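Local coordinates for protein probable CoA-transferase alpha subunit (Rhodococcus jostii, PDB 6COJ) that binds the CoA thioester of a spirolactone-bearing ring compound and is probably the alpha subunit of a CoA-transferase-family enzyme, at residues T35-P47 with G197-A209. The protein carries 1 engineered substitution. Sequence-based numbering, arbitrary orientation.
Sequences TIGIGGWGSRRKP and GVDPYFDDLYCAA. With F8G (S-{(3R,5R,9R)-1-[(2R,3S,4R,5R)-5-(6-amino-9H-purin-9-yl)-4-hydroxy-3-(phosphonooxy)tetrahydrofuran-2-yl]-3,5,9-trihydroxy-8,8-dimethyl-3,5-dioxido-10,14-dioxo-2,4,6-trioxa-11,15-diaza-3lambda~5~,5lambda~5~-diphosphaheptadecan-17-yl} (5R,10R)-7-hydroxy-10-methyl-2-oxo-1-oxaspiro[4.5]dec-6-ene-6-carbothioate (non-preferred name)), chain E.
R45 and D203 form a salt bridge, NH2 to OD2 at 2.8 Å. The guanidinium and carboxylate planes are nearly perpendicular (89°); OD2 lies in the guanidinium plane, whereas NH2 meets it from above the carboxylate plane. A bend at chi3 (65°) turns the guanidinium along the loop 199-201, shaped by an Asx turn in which D199 OD1 accepts from Y201 N. There NH1 bonds in plane to the carbonyl of D199 (NH1 to O 3.0 Å), and NH2 also reaches P200 O from above its carbonyl plane. With NE bonded to H183 O, all three nitrogens are held and the group is fixed flat, one face against the CD2 side of the Y201 ring. The other carboxylate oxygen of D203, OD1, uses its syn lone pair to take the backbone N-H of G40 at 2.8 Å.

Two waters extend this network: one is held by the I38 and G40 carbonyls and Y206 OH, the other by G40 O, D203 OD1 and the backbone N of F202.

W41, Y201 and F202 form an aromatic cluster beside the ligand pocket, to which W41 belongs. W41 CB makes an off-centre CH-pi contact with the Y201 ring. With CG anti to the backbone N (chi1 173°), the indole swings out to meet F202 rim to rim, CZ3 to CE1 at 3.5 Å. Its edge reaches the methyl carbon CAI on the ring of the bound thioester ligand, 3.5 Å from W41 CH2. R44 crosses Y201 at its hydroxyl end, CB to OH at 3.4 Å, while its NE pairs with D92. Y206 lies with one face over the I38 carbonyl, close against G37 and G39.

Strand 35-38 runs between strands 62-65 and 177-184 of the parallel sheet and ends in the glycine-rich turn, while helix 203-208 packs on strand 177-184 through D203 and C207 and on helix 117-128 through Y206.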
ATOM      1  N   THR A  35      16.529 -14.357 -11.792  1.00 16.68           N
ATOM      2  CA  THR A  35      15.811 -14.184 -10.539  1.00 14.96           C
ATOM      3  C   THR A  35      14.322 -14.116 -10.868  1.00 16.51           C
ATOM      4  O   THR A  35      13.890 -13.240 -11.629  1.00 16.28           O
ATOM      5  CB  THR A  35      16.286 -12.909  -9.848  1.00 15.02           C
ATOM      6  OG1 THR A  35      17.663 -13.053  -9.492  1.00 18.28           O
ATOM      7  CG2 THR A  35      15.479 -12.648  -8.590  1.00 15.69           C
ATOM      8  N   ILE A  36      13.546 -15.056 -10.327  1.00 14.71           N
ATOM      9  CA  ILE A  36      12.127 -15.176 -10.639  1.00 13.20           C
ATOM     10  C   ILE A  36      11.326 -15.083  -9.349  1.00 14.27           C
ATOM     11  O   ILE A  36      11.607 -15.803  -8.382  1.00 16.34           O
ATOM     12  CB  ILE A  36      11.820 -16.492 -11.379  1.00 14.35           C
ATOM     13  CG1 ILE A  36      12.649 -16.564 -12.663  1.00 16.65           C
ATOM     14  CG2 ILE A  36      10.318 -16.607 -11.681  1.00 17.97           C
ATOM     15  CD1 ILE A  36      12.342 -17.777 -13.524  1.00 19.70           C
ATOM     16  N   GLY A  37      10.326 -14.207  -9.343  1.00 12.72           N
ATOM     17  CA  GLY A  37       9.386 -14.135  -8.242  1.00 12.83           C
ATOM     18  C   GLY A  37       8.172 -14.983  -8.577  1.00 12.78           C
ATOM     19  O   GLY A  37       7.691 -14.977  -9.708  1.00 16.03           O
ATOM     20  N   ILE A  38       7.687 -15.725  -7.589  1.00 13.23           N
ATOM     21  CA  ILE A  38       6.516 -16.574  -7.774  1.00 13.47           C
ATOM     22  C   ILE A  38       5.426 -16.107  -6.822  1.00 13.81           C
ATOM     23  O   ILE A  38       5.657 -15.997  -5.609  1.00 14.29           O
ATOM     24  CB  ILE A  38       6.848 -18.063  -7.566  1.00 14.07           C
ATOM     25  CG1 ILE A  38       8.000 -18.471  -8.481  1.00 15.34           C
ATOM     26  CG2 ILE A  38       5.606 -18.900  -7.838  1.00 14.63           C
ATOM     27  CD1 ILE A  38       8.424 -19.908  -8.322  1.00 17.55           C
ATOM     28  N   GLY A  39       4.246 -15.835  -7.377  1.00 12.74           N
ATOM     29  CA  GLY A  39       3.134 -15.270  -6.634  1.00 13.35           C
ATOM     30  C   GLY A  39       2.442 -16.270  -5.721  1.00 13.39           C
ATOM     31  O   GLY A  39       2.981 -17.325  -5.370  1.00 14.48           O
ATOM     32  N   GLY A  40       1.219 -15.922  -5.336  1.00 13.22           N
ATOM     33  CA  GLY A  40       0.513 -16.726  -4.361  1.00 14.45           C
ATOM     34  C   GLY A  40       1.187 -16.660  -2.995  1.00 14.45           C
ATOM     35  O   GLY A  40       1.938 -15.734  -2.678  1.00 13.45           O
ATOM     36  N   TRP A  41       0.926 -17.691  -2.186  1.00 14.03           N
ATOM     37  CA  TRP A  41       1.381 -17.704  -0.799  1.00 12.68           C
ATOM     38  C   TRP A  41       1.262 -19.121  -0.258  1.00 14.45           C
ATOM     39  O   TRP A  41       0.156 -19.660  -0.199  1.00 14.80           O
ATOM     40  CB  TRP A  41       0.473 -16.772   0.009  1.00 16.09           C
ATOM     41  CG  TRP A  41       0.663 -16.773   1.504  1.00 13.04           C
ATOM     42  CD1 TRP A  41       0.270 -17.750   2.393  1.00 15.10           C
ATOM     43  CD2 TRP A  41       1.227 -15.718   2.291  1.00 13.96           C
ATOM     44  NE1 TRP A  41       0.581 -17.368   3.676  1.00 15.37           N
ATOM     45  CE2 TRP A  41       1.157 -16.122   3.641  1.00 14.22           C
ATOM     46  CE3 TRP A  41       1.796 -14.474   1.984  1.00 14.34           C
ATOM     47  CZ2 TRP A  41       1.629 -15.322   4.683  1.00 15.72           C
ATOM     48  CZ3 TRP A  41       2.265 -13.683   3.023  1.00 13.74           C
ATOM     49  CH2 TRP A  41       2.177 -14.113   4.352  1.00 14.85           C
ATOM     50  N   GLY A  42       2.375 -19.738   0.140  1.00 14.28           N
ATOM     51  CA  GLY A  42       2.269 -21.085   0.681  1.00 14.70           C
ATOM     52  C   GLY A  42       1.580 -22.001  -0.316  1.00 14.88           C
ATOM     53  O   GLY A  42       1.947 -22.048  -1.496  1.00 15.51           O
ATOM     54  N   SER A  43       0.554 -22.716   0.138  1.00 13.68           N
ATOM     55  CA  SER A  43      -0.250 -23.542  -0.766  1.00 14.52           C
ATOM     56  C   SER A  43      -1.535 -22.827  -1.190  1.00 14.95           C
ATOM     57  O   SER A  43      -2.650 -23.358  -1.094  1.00 15.79           O
ATOM     58  CB  SER A  43      -0.528 -24.902  -0.132  1.00 14.54           C
ATOM     59  OG  SER A  43      -1.169 -25.784  -1.037  1.00 17.27           O
ATOM     60  N   ARG A  44      -1.375 -21.597  -1.683  1.00 14.48           N
ATOM     61  CA  ARG A  44      -2.506 -20.734  -2.025  1.00 14.42           C
ATOM     62  C   ARG A  44      -2.217 -20.015  -3.333  1.00 12.99           C
ATOM     63  O   ARG A  44      -1.256 -19.239  -3.423  1.00 14.18           O
ATOM     64  CB  ARG A  44      -2.810 -19.718  -0.910  1.00 15.90           C
ATOM     65  CG  ARG A  44      -2.877 -20.337   0.478  1.00 16.39           C
ATOM     66  CD  ARG A  44      -3.041 -19.298   1.579  1.00 15.30           C
ATOM     67  NE  ARG A  44      -2.678 -19.849   2.882  1.00 16.54           N
ATOM     68  CZ  ARG A  44      -3.293 -19.586   4.030  1.00 17.21           C
ATOM     69  NH1 ARG A  44      -4.358 -18.786   4.072  1.00 18.44           N
ATOM     70  NH2 ARG A  44      -2.856 -20.154   5.146  1.00 17.10           N
ATOM     71  N   ARG A  45      -3.069 -20.269  -4.326  1.00 14.25           N
ATOM     72  CA  ARG A  45      -3.042 -19.630  -5.649  1.00 14.72           C
ATOM     73  C   ARG A  45      -1.639 -19.523  -6.226  1.00 14.29           C
ATOM     74  O   ARG A  45      -1.214 -18.485  -6.736  1.00 14.53           O
ATOM     75  CB  ARG A  45      -3.801 -18.303  -5.687  1.00 13.23           C
ATOM     76  CG  ARG A  45      -4.478 -18.088  -7.045  1.00 14.76           C
ATOM     77  CD  ARG A  45      -5.276 -16.775  -7.130  1.00 14.03           C
ATOM     78  NE  ARG A  45      -4.362 -15.637  -7.016  1.00 14.43           N
ATOM     79  CZ  ARG A  45      -4.418 -14.679  -6.095  1.00 14.32           C
ATOM     80  NH1 ARG A  45      -5.405 -14.631  -5.200  1.00 13.82           N
ATOM     81  NH2 ARG A  45      -3.472 -13.743  -6.099  1.00 14.66           N
ATOM     82  N   LYS A  46      -0.919 -20.647  -6.174  1.00 14.00           N
ATOM     83  CA  LYS A  46       0.375 -20.694  -6.820  1.00 15.48           C
ATOM     84  C   LYS A  46       0.192 -20.942  -8.314  1.00 14.42           C
ATOM     85  O   LYS A  46      -0.742 -21.635  -8.723  1.00 14.92           O
ATOM     86  CB  LYS A  46       1.189 -21.835  -6.226  1.00 15.39           C
ATOM     87  CG  LYS A  46       1.725 -21.499  -4.847  1.00 14.19           C
ATOM     88  CD  LYS A  46       2.826 -20.479  -4.948  1.00 15.01           C
ATOM     89  CE  LYS A  46       3.351 -20.066  -3.596  1.00 14.81           C
ATOM     90  NZ  LYS A  46       4.476 -19.126  -3.799  1.00 14.49           N
ATOM     91  N   PRO A  47       1.079 -20.376  -9.165  1.00 12.96           N
ATOM     92  CA  PRO A  47       1.026 -20.665 -10.619  1.00 14.50           C
ATOM     93  C   PRO A  47       1.631 -22.032 -10.919  1.00 15.21           C
ATOM     94  O   PRO A  47       2.706 -22.176 -11.521  1.00 15.43           O
ATOM     95  CB  PRO A  47       1.835 -19.506 -11.209  1.00 14.35           C
ATOM     96  CG  PRO A  47       2.867 -19.229 -10.157  1.00 12.81           C
ATOM     97  CD  PRO A  47       2.137 -19.402  -8.836  1.00 14.79           C
ATOM     98  N   GLY A 197     -12.216 -13.974  -4.381  1.00 19.34           N
ATOM     99  CA  GLY A 197     -11.934 -14.548  -3.088  1.00 19.32           C
ATOM    100  C   GLY A 197     -11.422 -13.487  -2.132  1.00 16.93           C
ATOM    101  O   GLY A 197     -11.502 -12.280  -2.385  1.00 19.54           O
ATOM    102  N   VAL A 198     -10.875 -13.959  -1.013  1.00 14.71           N
ATOM    103  CA  VAL A 198     -10.644 -13.057   0.116  1.00 16.24           C
ATOM    104  C   VAL A 198      -9.278 -12.382   0.120  1.00 14.83           C
ATOM    105  O   VAL A 198      -9.041 -11.503   0.964  1.00 14.80           O
ATOM    106  CB  VAL A 198     -10.898 -13.748   1.471  1.00 15.18           C
ATOM    107  CG1 VAL A 198     -12.358 -14.203   1.598  1.00 18.33           C
ATOM    108  CG2 VAL A 198      -9.911 -14.916   1.675  1.00 16.65           C
ATOM    109  N   ASP A 199      -8.362 -12.753  -0.770  1.00 12.97           N
ATOM    110  CA  ASP A 199      -7.017 -12.208  -0.634  1.00 13.78           C
ATOM    111  C   ASP A 199      -6.322 -12.098  -1.987  1.00 12.87           C
ATOM    112  O   ASP A 199      -6.178 -13.107  -2.697  1.00 13.72           O
ATOM    113  CB  ASP A 199      -6.189 -13.084   0.315  1.00 13.56           C
ATOM    114  CG  ASP A 199      -5.007 -12.346   0.935  1.00 12.83           C
ATOM    115  OD1 ASP A 199      -4.417 -11.468   0.274  1.00 13.98           O
ATOM    116  OD2 ASP A 199      -4.663 -12.655   2.095  1.00 13.72           O
ATOM    117  N   PRO A 200      -5.832 -10.911  -2.359  1.00 11.73           N
ATOM    118  CA  PRO A 200      -4.994 -10.800  -3.567  1.00 13.15           C
ATOM    119  C   PRO A 200      -3.601 -11.363  -3.385  1.00 13.47           C
ATOM    120  O   PRO A 200      -2.871 -11.507  -4.378  1.00 14.03           O
ATOM    121  CB  PRO A 200      -4.910  -9.285  -3.788  1.00 14.33           C
ATOM    122  CG  PRO A 200      -4.981  -8.724  -2.401  1.00 13.27           C
ATOM    123  CD  PRO A 200      -5.970  -9.618  -1.662  1.00 12.79           C
ATOM    124  N   TYR A 201      -3.207 -11.691  -2.155  1.00 13.33           N
ATOM    125  CA  TYR A 201      -1.804 -11.973  -1.819  1.00 12.27           C
ATOM    126  C   TYR A 201      -0.977 -10.767  -2.264  1.00 13.19           C
ATOM    127  O   TYR A 201      -1.319  -9.634  -1.888  1.00 12.37           O
ATOM    128  CB  TYR A 201      -1.344 -13.358  -2.306  1.00 12.16           C
ATOM    129  CG  TYR A 201      -2.304 -14.422  -1.846  1.00 12.96           C
ATOM    130  CD1 TYR A 201      -2.562 -14.599  -0.483  1.00 13.19           C
ATOM    131  CD2 TYR A 201      -3.009 -15.201  -2.758  1.00 13.73           C
ATOM    132  CE1 TYR A 201      -3.483 -15.536  -0.044  1.00 13.16           C
ATOM    133  CE2 TYR A 201      -3.931 -16.150  -2.327  1.00 14.08           C
ATOM    134  CZ  TYR A 201      -4.170 -16.310  -0.975  1.00 13.52           C
ATOM    135  OH  TYR A 201      -5.104 -17.235  -0.577  1.00 13.89           O
ATOM    136  N   PHE A 202       0.097 -10.962  -3.029  1.00 13.30           N
ATOM    137  CA  PHE A 202       1.023  -9.899  -3.381  1.00 10.96           C
ATOM    138  C   PHE A 202       1.337  -9.941  -4.865  1.00 12.72           C
ATOM    139  O   PHE A 202       2.384  -9.450  -5.299  1.00 12.91           O
ATOM    140  CB  PHE A 202       2.293 -10.016  -2.533  1.00 13.63           C
ATOM    141  CG  PHE A 202       2.008  -9.999  -1.063  1.00 14.73           C
ATOM    142  CD1 PHE A 202       1.577 -11.143  -0.405  1.00 15.66           C
ATOM    143  CD2 PHE A 202       2.111  -8.823  -0.350  1.00 16.77           C
ATOM    144  CE1 PHE A 202       1.250 -11.094   0.954  1.00 15.74           C
ATOM    145  CE2 PHE A 202       1.803  -8.783   1.005  1.00 18.10           C
ATOM    146  CZ  PHE A 202       1.377  -9.921   1.650  1.00 15.10           C
ATOM    147  N   ASP A 203       0.412 -10.488  -5.663  1.00 12.54           N
ATOM    148  CA  ASP A 203       0.735 -10.750  -7.065  1.00 14.02           C
ATOM    149  C   ASP A 203       0.959  -9.464  -7.844  1.00 12.70           C
ATOM    150  O   ASP A 203       1.761  -9.448  -8.792  1.00 12.80           O
ATOM    151  CB  ASP A 203      -0.353 -11.594  -7.725  1.00 13.20           C
ATOM    152  CG  ASP A 203      -0.350 -13.034  -7.248  1.00 13.78           C
ATOM    153  OD1 ASP A 203       0.513 -13.385  -6.415  1.00 14.76           O
ATOM    154  OD2 ASP A 203      -1.214 -13.813  -7.709  1.00 15.38           O
ATOM    155  N   ASP A 204       0.264  -8.389  -7.472  1.00 12.81           N
ATOM    156  CA  ASP A 204       0.528  -7.096  -8.094  1.00 12.03           C
ATOM    157  C   ASP A 204       1.955  -6.636  -7.821  1.00 11.95           C
ATOM    158  O   ASP A 204       2.627  -6.112  -8.716  1.00 13.56           O
ATOM    159  CB  ASP A 204      -0.485  -6.057  -7.600  1.00 12.50           C
ATOM    160  CG  ASP A 204      -0.519  -5.950  -6.082  1.00 16.26           C
ATOM    161  OD1 ASP A 204      -0.422  -6.983  -5.394  1.00 15.51           O
ATOM    162  OD2 ASP A 204      -0.659  -4.823  -5.556  1.00 19.64           O
ATOM    163  N   LEU A 205       2.435  -6.821  -6.586  1.00 12.45           N
ATOM    164  CA  LEU A 205       3.797  -6.412  -6.257  1.00 13.18           C
ATOM    165  C   LEU A 205       4.835  -7.235  -7.013  1.00 12.73           C
ATOM    166  O   LEU A 205       5.848  -6.695  -7.471  1.00 13.14           O
ATOM    167  CB  LEU A 205       4.040  -6.527  -4.753  1.00 15.78           C
ATOM    168  CG  LEU A 205       3.184  -5.643  -3.847  1.00 21.47           C
ATOM    169  CD1 LEU A 205       3.541  -5.852  -2.382  1.00 21.42           C
ATOM    170  CD2 LEU A 205       3.377  -4.198  -4.235  1.00 24.78           C
ATOM    171  N   TYR A 206       4.609  -8.542  -7.152  1.00 12.31           N
ATOM    172  CA  TYR A 206       5.543  -9.359  -7.923  1.00 11.62           C
ATOM    173  C   TYR A 206       5.639  -8.855  -9.354  1.00 12.72           C
ATOM    174  O   TYR A 206       6.735  -8.714  -9.904  1.00 13.34           O
ATOM    175  CB  TYR A 206       5.125 -10.832  -7.890  1.00 13.18           C
ATOM    176  CG  TYR A 206       5.543 -11.576  -6.638  1.00 13.29           C
ATOM    177  CD1 TYR A 206       6.869 -11.934  -6.442  1.00 13.39           C
ATOM    178  CD2 TYR A 206       4.620 -11.911  -5.654  1.00 12.76           C
ATOM    179  CE1 TYR A 206       7.268 -12.621  -5.301  1.00 13.40           C
ATOM    180  CE2 TYR A 206       5.004 -12.594  -4.506  1.00 13.57           C
ATOM    181  CZ  TYR A 206       6.332 -12.936  -4.341  1.00 14.97           C
ATOM    182  OH  TYR A 206       6.726 -13.610  -3.217  1.00 14.60           O
ATOM    183  N   CYS A 207       4.498  -8.556  -9.974  1.00 12.52           N
ATOM    184  CA  CYS A 207       4.543  -8.035 -11.336  1.00 13.31           C
ATOM    185  C   CYS A 207       5.245  -6.687 -11.388  1.00 13.78           C
ATOM    186  O   CYS A 207       6.071  -6.444 -12.278  1.00 14.54           O
ATOM    187  CB  CYS A 207       3.133  -7.926 -11.909  1.00 13.50           C
ATOM    188  SG  CYS A 207       2.419  -9.534 -12.303  1.00 15.09           S
ATOM    189  N   ALA A 208       4.945  -5.806 -10.429  1.00 12.04           N
ATOM    190  CA  ALA A 208       5.540  -4.472 -10.433  1.00 12.30           C
ATOM    191  C   ALA A 208       7.045  -4.512 -10.202  1.00 14.14           C
ATOM    192  O   ALA A 208       7.751  -3.582 -10.605  1.00 13.64           O
ATOM    193  CB  ALA A 208       4.858  -3.586  -9.384  1.00 12.87           C
ATOM    194  N   ALA A 209       7.554  -5.564  -9.558  1.00 14.55           N
ATOM    195  CA  ALA A 209       8.975  -5.686  -9.247  1.00 14.43           C
ATOM    196  C   ALA A 209       9.784  -6.352 -10.356  1.00 12.32           C
ATOM    197  O   ALA A 209      11.008  -6.449 -10.225  1.00 14.98           O
ATOM    198  CB  ALA A 209       9.155  -6.491  -7.954  1.00 15.65           C
TER
HETATM  199  C4  F8G E 301      15.807 -32.666  15.526  1.00117.95           C
HETATM  200  C5  F8G E 301      16.732 -31.772  16.238  1.00116.78           C
HETATM  201  C6  F8G E 301      18.059 -31.515  15.628  1.00118.50           C
HETATM  202  C8  F8G E 301      14.865 -31.965  17.362  1.00114.51           C
HETATM  203  N1  F8G E 301      18.371 -32.102  14.450  1.00119.04           N
HETATM  204  N3  F8G E 301      16.165 -33.231  14.349  1.00121.48           N
HETATM  205  C1' F8G E 301      13.520 -33.532  15.882  1.00114.06           C
HETATM  206  C2  F8G E 301      17.468 -33.000  13.716  1.00120.09           C
HETATM  207  C2' F8G E 301      12.808 -34.235  17.021  1.00122.67           C
HETATM  208  C3' F8G E 301      11.395 -34.294  16.488  1.00126.06           C
HETATM  209  C4' F8G E 301      11.245 -32.972  15.782  1.00107.28           C
HETATM  210  C5' F8G E 301      10.723 -31.931  16.749  1.00 92.19           C
HETATM  211  CAA F8G E 301       2.304 -12.080  11.237  1.00 15.57           C
HETATM  212  CAB F8G E 301       2.464 -13.460  11.823  1.00 14.67           C
HETATM  213  CAC F8G E 301       2.652 -14.564  11.070  1.00 18.36           C
HETATM  214  CAD F8G E 301       2.345 -14.558   9.580  1.00 23.89           C
HETATM  215  CAE F8G E 301       1.756 -13.219   9.143  1.00 18.29           C
HETATM  216  CAF F8G E 301       2.535 -12.067   9.740  1.00 16.21           C
HETATM  217  CAG F8G E 301       3.219 -15.783  11.673  1.00 19.53           C
HETATM  218  CAI F8G E 301       1.714 -13.066   7.630  1.00 19.33           C
HETATM  219  CAK F8G E 301       1.444 -15.713   9.092  1.00 22.63           C
HETATM  220  CAL F8G E 301       2.265 -16.621   8.160  1.00 23.78           C
HETATM  221  CAM F8G E 301       3.613 -15.944   8.160  1.00 28.26           C
HETATM  222  CAQ F8G E 301       4.284 -17.569  13.432  1.00 15.79           C
HETATM  223  CAR F8G E 301       3.168 -18.596  13.520  1.00 16.88           C
HETATM  224  CAT F8G E 301       3.960 -20.593  14.625  1.00 18.44           C
HETATM  225  CAU F8G E 301       4.260 -22.069  14.445  1.00 21.43           C
HETATM  226  CAV F8G E 301       5.137 -22.658  15.543  1.00 22.85           C
HETATM  227  CAX F8G E 301       4.500 -24.946  15.918  1.00 23.42           C
HETATM  228  CAY F8G E 301       4.791 -26.414  15.742  1.00 22.56           C
HETATM  229  CAZ F8G E 301       5.343 -27.051  17.023  1.00 23.08           C
HETATM  230  CBA F8G E 301       5.797 -28.470  16.711  1.00 24.17           C
HETATM  231  CBM F8G E 301       6.544 -26.252  17.506  1.00 23.16           C
HETATM  232  CBN F8G E 301       4.288 -27.128  18.121  1.00 25.23           C
HETATM  233  N6  F8G E 301      18.949 -30.700  16.243  1.00116.58           N
HETATM  234  N7  F8G E 301      16.091 -31.379  17.357  1.00115.13           N
HETATM  235  N9  F8G E 301      14.710 -32.740  16.274  1.00115.01           N
HETATM  236  NAS F8G E 301       3.673 -19.948  13.499  1.00 16.00           N
HETATM  237  NAW F8G E 301       5.334 -24.088  15.342  1.00 20.77           N
HETATM  238  O2' F8G E 301      13.335 -35.542  17.262  1.00127.87           O
HETATM  239  O3' F8G E 301      11.306 -35.272  15.467  1.00149.83           O
HETATM  240  O4' F8G E 301      12.558 -32.616  15.357  1.00107.48           O
HETATM  241  O5' F8G E 301       9.397 -32.288  17.129  1.00 79.92           O
HETATM  242  OAH F8G E 301       2.404 -13.521  13.033  1.00 15.22           O
HETATM  243  OAJ F8G E 301       3.446 -16.748  10.953  1.00 18.02           O
HETATM  244  OAN F8G E 301       4.633 -16.317   7.623  1.00 31.19           O
HETATM  245  OAO F8G E 301       3.590 -14.720   8.912  1.00 25.07           O
HETATM  246  OBB F8G E 301       6.731 -28.367  15.648  1.00 24.37           O
HETATM  247  OBD F8G E 301       8.507 -30.221  15.986  1.00 43.85           O
HETATM  248  OBJ F8G E 301       3.967 -20.038  15.717  1.00 17.86           O
HETATM  249  OBK F8G E 301       3.530 -24.554  16.551  1.00 25.67           O
HETATM  250  OBL F8G E 301       3.599 -27.105  15.337  1.00 26.53           O
HETATM  251  OBO F8G E 301       8.080 -29.288  13.741  1.00 28.07           O
HETATM  252  OBP F8G E 301       6.271 -30.716  14.715  1.00 27.13           O
HETATM  253  OBQ F8G E 301       6.960 -31.594  17.537  1.00 66.89           O
HETATM  254  OBR F8G E 301       8.843 -30.258  18.505  1.00 85.92           O
HETATM  255  OCI F8G E 301      10.566 -37.507  14.530  1.00173.85           O
HETATM  256  OCJ F8G E 301      11.561 -37.358  16.801  1.00168.52           O
HETATM  257  OCK F8G E 301       9.274 -36.456  16.374  1.00203.96           O
HETATM  258  PBC F8G E 301       7.351 -29.697  14.994  1.00 25.67           P
HETATM  259  PBE F8G E 301       8.364 -31.081  17.333  1.00 68.91           P
HETATM  260  PCH F8G E 301      10.651 -36.693  15.798  1.00173.84           P
HETATM  261  SAP F8G E 301       3.595 -15.950  13.301  1.00 15.75           S
HETATM  262  O   HOH W   1       4.714 -15.605  -3.113  1.00 14.64           O
HETATM  263  O   HOH W   2       1.653 -13.124  -3.882  1.00 14.69           O
HETATM  264  O   HOH W   3      -5.815 -17.260   1.989  1.00 15.84           O
HETATM  265  O   HOH W   4      -0.061 -16.280  -8.116  1.00 14.21           O